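Side-chain contacts in membrane lipoprotein family protein (Aeropyrum pernix, PDB 4PEV), which probably serves as a solute-binding lipoprotein of an ABC transporter and holds adenosine in its ligand pocket: residues Asn175-Ala180 and Val248-Gly253; Asn264-Ala269 and Pro290-Ile295. All coordinates share one frame; numbering follows the deposited sequence. Where two conformers were deposited one is given.

Contact 1 of 2, residues Asn175-Ala180 and Val248-Gly253; sequences NNISKA and VRVFYG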
# COMPACT_ATOMS: atom_id res chain seq x y z
N ASN C 175 -21.60 -1.90 6.60
CA ASN C 175 -22.70 -2.44 7.38
C ASN C 175 -23.30 -1.43 8.36
O ASN C 175 -24.52 -1.26 8.42
CB ASN C 175 -22.21 -3.66 8.16
CG ASN C 175 -23.33 -4.55 8.62
OD1 ASN C 175 -24.40 -4.58 8.01
ND2 ASN C 175 -23.10 -5.30 9.70
N ASN C 176 -22.45 -0.75 9.12
CA ASN C 176 -22.93 0.27 10.06
C ASN C 176 -23.57 1.46 9.36
O ASN C 176 -24.53 2.03 9.87
CB ASN C 176 -21.82 0.78 10.97
CG ASN C 176 -21.16 -0.33 11.75
OD1 ASN C 176 -21.82 -1.20 12.30
ND2 ASN C 176 -19.84 -0.31 11.78
N ILE C 177 -23.03 1.84 8.21
CA ILE C 177 -23.63 2.93 7.45
C ILE C 177 -25.04 2.54 7.00
O ILE C 177 -25.97 3.33 7.05
CB ILE C 177 -22.77 3.35 6.25
CG1 ILE C 177 -21.50 4.07 6.74
CG2 ILE C 177 -23.55 4.25 5.29
CD1 ILE C 177 -20.53 4.45 5.65
N SER C 178 -25.18 1.30 6.58
CA SER C 178 -26.46 0.83 6.08
C SER C 178 -27.45 0.71 7.23
O SER C 178 -28.59 1.16 7.12
CB SER C 178 -26.30 -0.50 5.33
OG SER C 178 -27.07 -0.43 4.15
N LYS C 179 -26.99 0.16 8.35
CA LYS C 179 -27.82 0.01 9.54
C LYS C 179 -28.27 1.34 10.16
O LYS C 179 -29.34 1.40 10.76
CB LYS C 179 -27.09 -0.80 10.58
CG LYS C 179 -27.06 -2.28 10.26
CD LYS C 179 -26.30 -3.05 11.34
CE LYS C 179 -26.30 -4.55 11.03
NZ LYS C 179 -25.92 -5.42 12.19
N ALA C 180 -27.48 2.39 10.02
CA ALA C 180 -27.82 3.68 10.63
C ALA C 180 -28.61 4.58 9.70
O ALA C 180 -29.23 5.53 10.15
CB ALA C 180 -26.55 4.40 11.05
N VAL C 248 -21.14 2.95 -3.60
CA VAL C 248 -19.93 2.71 -2.83
C VAL C 248 -19.81 3.81 -1.80
O VAL C 248 -19.92 4.98 -2.14
CB VAL C 248 -18.65 2.69 -3.67
CG1 VAL C 248 -17.44 2.43 -2.78
CG2 VAL C 248 -18.72 1.61 -4.74
N ARG C 249 -19.59 3.43 -0.54
CA ARG C 249 -19.50 4.38 0.56
C ARG C 249 -18.21 4.28 1.37
O ARG C 249 -17.88 5.18 2.14
CB ARG C 249 -20.71 4.20 1.48
CG ARG C 249 -22.02 4.67 0.86
CD ARG C 249 -22.12 6.18 0.83
NE ARG C 249 -23.47 6.63 0.50
CZ ARG C 249 -24.42 6.89 1.39
NH1 ARG C 249 -24.18 6.74 2.67
NH2 ARG C 249 -25.61 7.29 0.98
N VAL C 250 -17.47 3.19 1.20
CA VAL C 250 -16.20 3.01 1.86
C VAL C 250 -15.16 2.74 0.79
O VAL C 250 -15.33 1.82 -0.02
CB VAL C 250 -16.26 1.84 2.83
CG1 VAL C 250 -14.95 1.74 3.60
CG2 VAL C 250 -17.45 2.01 3.76
N PHE C 251 -14.08 3.52 0.82
CA PHE C 251 -13.16 3.64 -0.30
C PHE C 251 -11.72 3.36 0.07
O PHE C 251 -11.05 4.24 0.61
CB PHE C 251 -13.21 5.06 -0.82
CG PHE C 251 -14.38 5.35 -1.68
CD1 PHE C 251 -15.56 5.79 -1.14
CD2 PHE C 251 -14.28 5.17 -3.05
CE1 PHE C 251 -16.64 6.08 -1.94
CE2 PHE C 251 -15.36 5.43 -3.86
CZ PHE C 251 -16.54 5.89 -3.30
N TYR C 252 -11.23 2.17 -0.28
CA TYR C 252 -9.83 1.79 -0.03
C TYR C 252 -8.90 2.31 -1.11
O TYR C 252 -9.09 2.02 -2.29
CB TYR C 252 -9.72 0.27 0.04
CG TYR C 252 -8.41 -0.29 0.49
CD1 TYR C 252 -7.54 0.44 1.31
CD2 TYR C 252 -8.05 -1.59 0.16
CE1 TYR C 252 -6.35 -0.12 1.74
CE2 TYR C 252 -6.87 -2.16 0.59
CZ TYR C 252 -6.01 -1.43 1.38
OH TYR C 252 -4.84 -2.00 1.79
N GLY C 253 -7.88 3.06 -0.72
CA GLY C 253 -6.97 3.67 -1.69
C GLY C 253 -5.78 2.80 -2.02
O GLY C 253 -4.87 2.69 -1.24
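Ile177 reaches from the helix to Arg249 and Val250 on the strand, and its two branches touch Arg249 at different places. The CG2 methyl lies 3.7 Å from Arg249 NH1. It meets the guanidinium obliquely, neither squarely over a face nor at an edge. The other branch is extended (chi2 176°), which carries CD1 away from the helix to the strand. There CD1 lies 4.2 Å from Arg249 CB and also 4.4 Å from Val250 CG2. The Ile177 and Arg249 side chains cross at a slant, with one isoleucine branch near the root of the arginine and the other near its end. The Arg249 chain bends at chi2 (-74°), and its NH1 ends near Ile177 CG2. Arg249 was modelled in two conformers, so the NH1 contact applies to one of them and is less certain than the packing at CB. In that conformer NH1 also donates to Ile275 O, which ties the charged end to the loop before strand 277-282. The contact is small and apolar apart from this group, burying 117 Å² over both sides. Ile177 also packs on Ala185 and Phe277. Val250 also touches Ala170, Ile173 and Ala174, earlier on helix 159-181. The helix thus lies on one side of strand 248-254, which runs between strands 186-191 and 277-282 of the sheet. Phe251 faces helix 233-245.

Contact 2 of 2, residues Asn264-Ala269 and Pro290-Ile295; sequences NAVKEA and PQTIII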
# COMPACT_ATOMS: atom_id res chain seq x y z
N ASN C 264 -10.25 13.24 -2.27
CA ASN C 264 -10.95 14.49 -2.53
C ASN C 264 -12.39 14.28 -2.96
O ASN C 264 -13.23 15.09 -2.66
CB ASN C 264 -10.19 15.32 -3.54
CG ASN C 264 -8.85 15.79 -3.00
OD1 ASN C 264 -8.69 16.04 -1.81
ND2 ASN C 264 -7.88 15.90 -3.88
N ALA C 265 -12.68 13.17 -3.62
CA ALA C 265 -14.04 12.85 -4.02
C ALA C 265 -14.94 12.54 -2.82
O ALA C 265 -16.13 12.94 -2.79
CB ALA C 265 -14.03 11.68 -4.99
N VAL C 266 -14.37 11.85 -1.83
CA VAL C 266 -15.08 11.47 -0.61
C VAL C 266 -15.29 12.71 0.28
O VAL C 266 -16.30 12.80 0.99
CB VAL C 266 -14.33 10.34 0.16
CG1 VAL C 266 -15.03 9.96 1.46
CG2 VAL C 266 -14.17 9.11 -0.73
N LYS C 267 -14.37 13.68 0.23
CA LYS C 267 -14.57 14.95 0.95
C LYS C 267 -15.79 15.73 0.45
O LYS C 267 -16.57 16.25 1.23
CB LYS C 267 -13.35 15.86 0.80
CG LYS C 267 -12.11 15.38 1.53
CD LYS C 267 -11.21 16.52 1.97
CE LYS C 267 -10.50 17.19 0.81
NZ LYS C 267 -10.33 18.65 1.09
N GLU C 268 -15.94 15.79 -0.87
CA GLU C 268 -16.94 16.64 -1.48
C GLU C 268 -18.28 15.94 -1.28
O GLU C 268 -19.28 16.59 -1.07
CB GLU C 268 -16.58 17.02 -2.94
CG GLU C 268 -15.06 17.00 -3.20
CD GLU C 268 -14.44 18.10 -4.09
OE1 GLU C 268 -13.25 18.45 -3.83
OE2 GLU C 268 -15.10 18.58 -5.05
N ALA C 269 -18.28 14.60 -1.26
CA ALA C 269 -19.45 13.83 -0.78
C ALA C 269 -19.84 14.14 0.69
O ALA C 269 -21.00 14.40 0.98
CB ALA C 269 -19.22 12.33 -0.95
N PRO C 290 -8.96 13.95 8.35
CA PRO C 290 -9.25 12.91 9.35
C PRO C 290 -10.75 12.61 9.56
O PRO C 290 -11.10 11.54 10.07
CB PRO C 290 -8.61 13.47 10.62
CG PRO C 290 -7.96 14.77 10.24
CD PRO C 290 -8.66 15.23 9.01
N GLN C 291 -11.61 13.54 9.18
CA GLN C 291 -13.04 13.32 9.27
C GLN C 291 -13.45 12.15 8.38
O GLN C 291 -14.26 11.33 8.77
CB GLN C 291 -13.82 14.57 8.85
CG GLN C 291 -13.83 15.70 9.88
CD GLN C 291 -13.79 17.09 9.25
OE1 GLN C 291 -13.10 17.31 8.25
NE2 GLN C 291 -14.53 18.03 9.83
N THR C 292 -12.86 12.08 7.19
CA THR C 292 -13.19 11.01 6.23
C THR C 292 -12.16 9.87 6.11
O THR C 292 -12.52 8.75 5.72
CB THR C 292 -13.47 11.60 4.82
OG1 THR C 292 -12.28 12.22 4.29
CG2 THR C 292 -14.63 12.63 4.88
N ILE C 293 -10.89 10.13 6.43
CA ILE C 293 -9.85 9.11 6.28
C ILE C 293 -9.70 8.43 7.62
O ILE C 293 -8.97 8.88 8.47
CB ILE C 293 -8.50 9.70 5.78
CG1 ILE C 293 -8.73 10.44 4.46
CG2 ILE C 293 -7.48 8.59 5.54
CD1 ILE C 293 -7.57 11.30 4.02
N ILE C 294 -10.41 7.33 7.78
CA ILE C 294 -10.62 6.76 9.11
C ILE C 294 -9.49 5.82 9.56
O ILE C 294 -9.27 5.65 10.75
CB ILE C 294 -12.00 6.06 9.16
CG1 ILE C 294 -12.52 5.97 10.59
CG2 ILE C 294 -11.96 4.70 8.49
CD1 ILE C 294 -13.84 5.23 10.70
N ILE C 295 -8.76 5.23 8.62
CA ILE C 295 -7.71 4.27 8.92
C ILE C 295 -6.82 4.09 7.71
O ILE C 295 -7.19 4.47 6.61
CB ILE C 295 -8.31 2.90 9.36
CG1 ILE C 295 -7.27 2.04 10.08
CG2 ILE C 295 -8.89 2.14 8.17
CD1 ILE C 295 -7.85 1.17 11.17
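Segment 264-269, part of helix 258-271, comes nearest to segment 290-295 where the CA atoms of Lys267 and Thr292 stand 6.7 Å apart, just before strand 293-299 begins. Thr292 is the residue on that segment that both helix side chains touch. Val266 points toward it, and its CG1 methyl lies 4.1 Å from Thr292 CB. With chi1 at 178°, CG1 sits opposite the backbone N and is the methyl that meets Thr292. The two side chains run past one another, pointing opposite ways. Lys267 meets Thr292 at about a right angle and touches it low on the chain, with CG 4.2 Å from Thr292 OG1. Beyond that point the rest of the lysine turns off, so its amine takes no part. Helix 258-271 is the helix of a beta-alpha-beta crossover from strand 248-254 to strand 277-282, neighbouring parallel strands in the sheet. Thr292 leads into the next parallel strand, so the contact sets the crossover helix against the entrance of a third strand. The threonine hydroxyl has its polar partner close by: OG1 is hydrogen-bonded to Asp289 OD2, in the loop just ahead. Lys267 also touches Asp289. Val266 further packs on Ala276, just before strand 277-282, and Ser278 within it. Thr292 has backbone hydrogen bonding with Ser278. Away from Thr292, Ala265 and Ala269 rest on helix 233-245.

In the fold
Both segments of contact 1 precede those of contact 2 in the chain. The contact centres are 12 Å apart. Both reach the same mixed sheet, in the lobe built on strands 186-191, 248-254, 277-282 and 293-299. The strand of contact 1 leads through a short loop into the helix of contact 2, and the two meet directly, with Phe251 CD1 packed 3.6 Å from Val266 CG2. Together they set helices 159-181 and 258-271 against the sheet. The two-lobed fold matches that of periplasmic binding proteins, with adenosine bound between the lobes. Both contacts lie away from the adenosine pocket and are plain packing within one lobe.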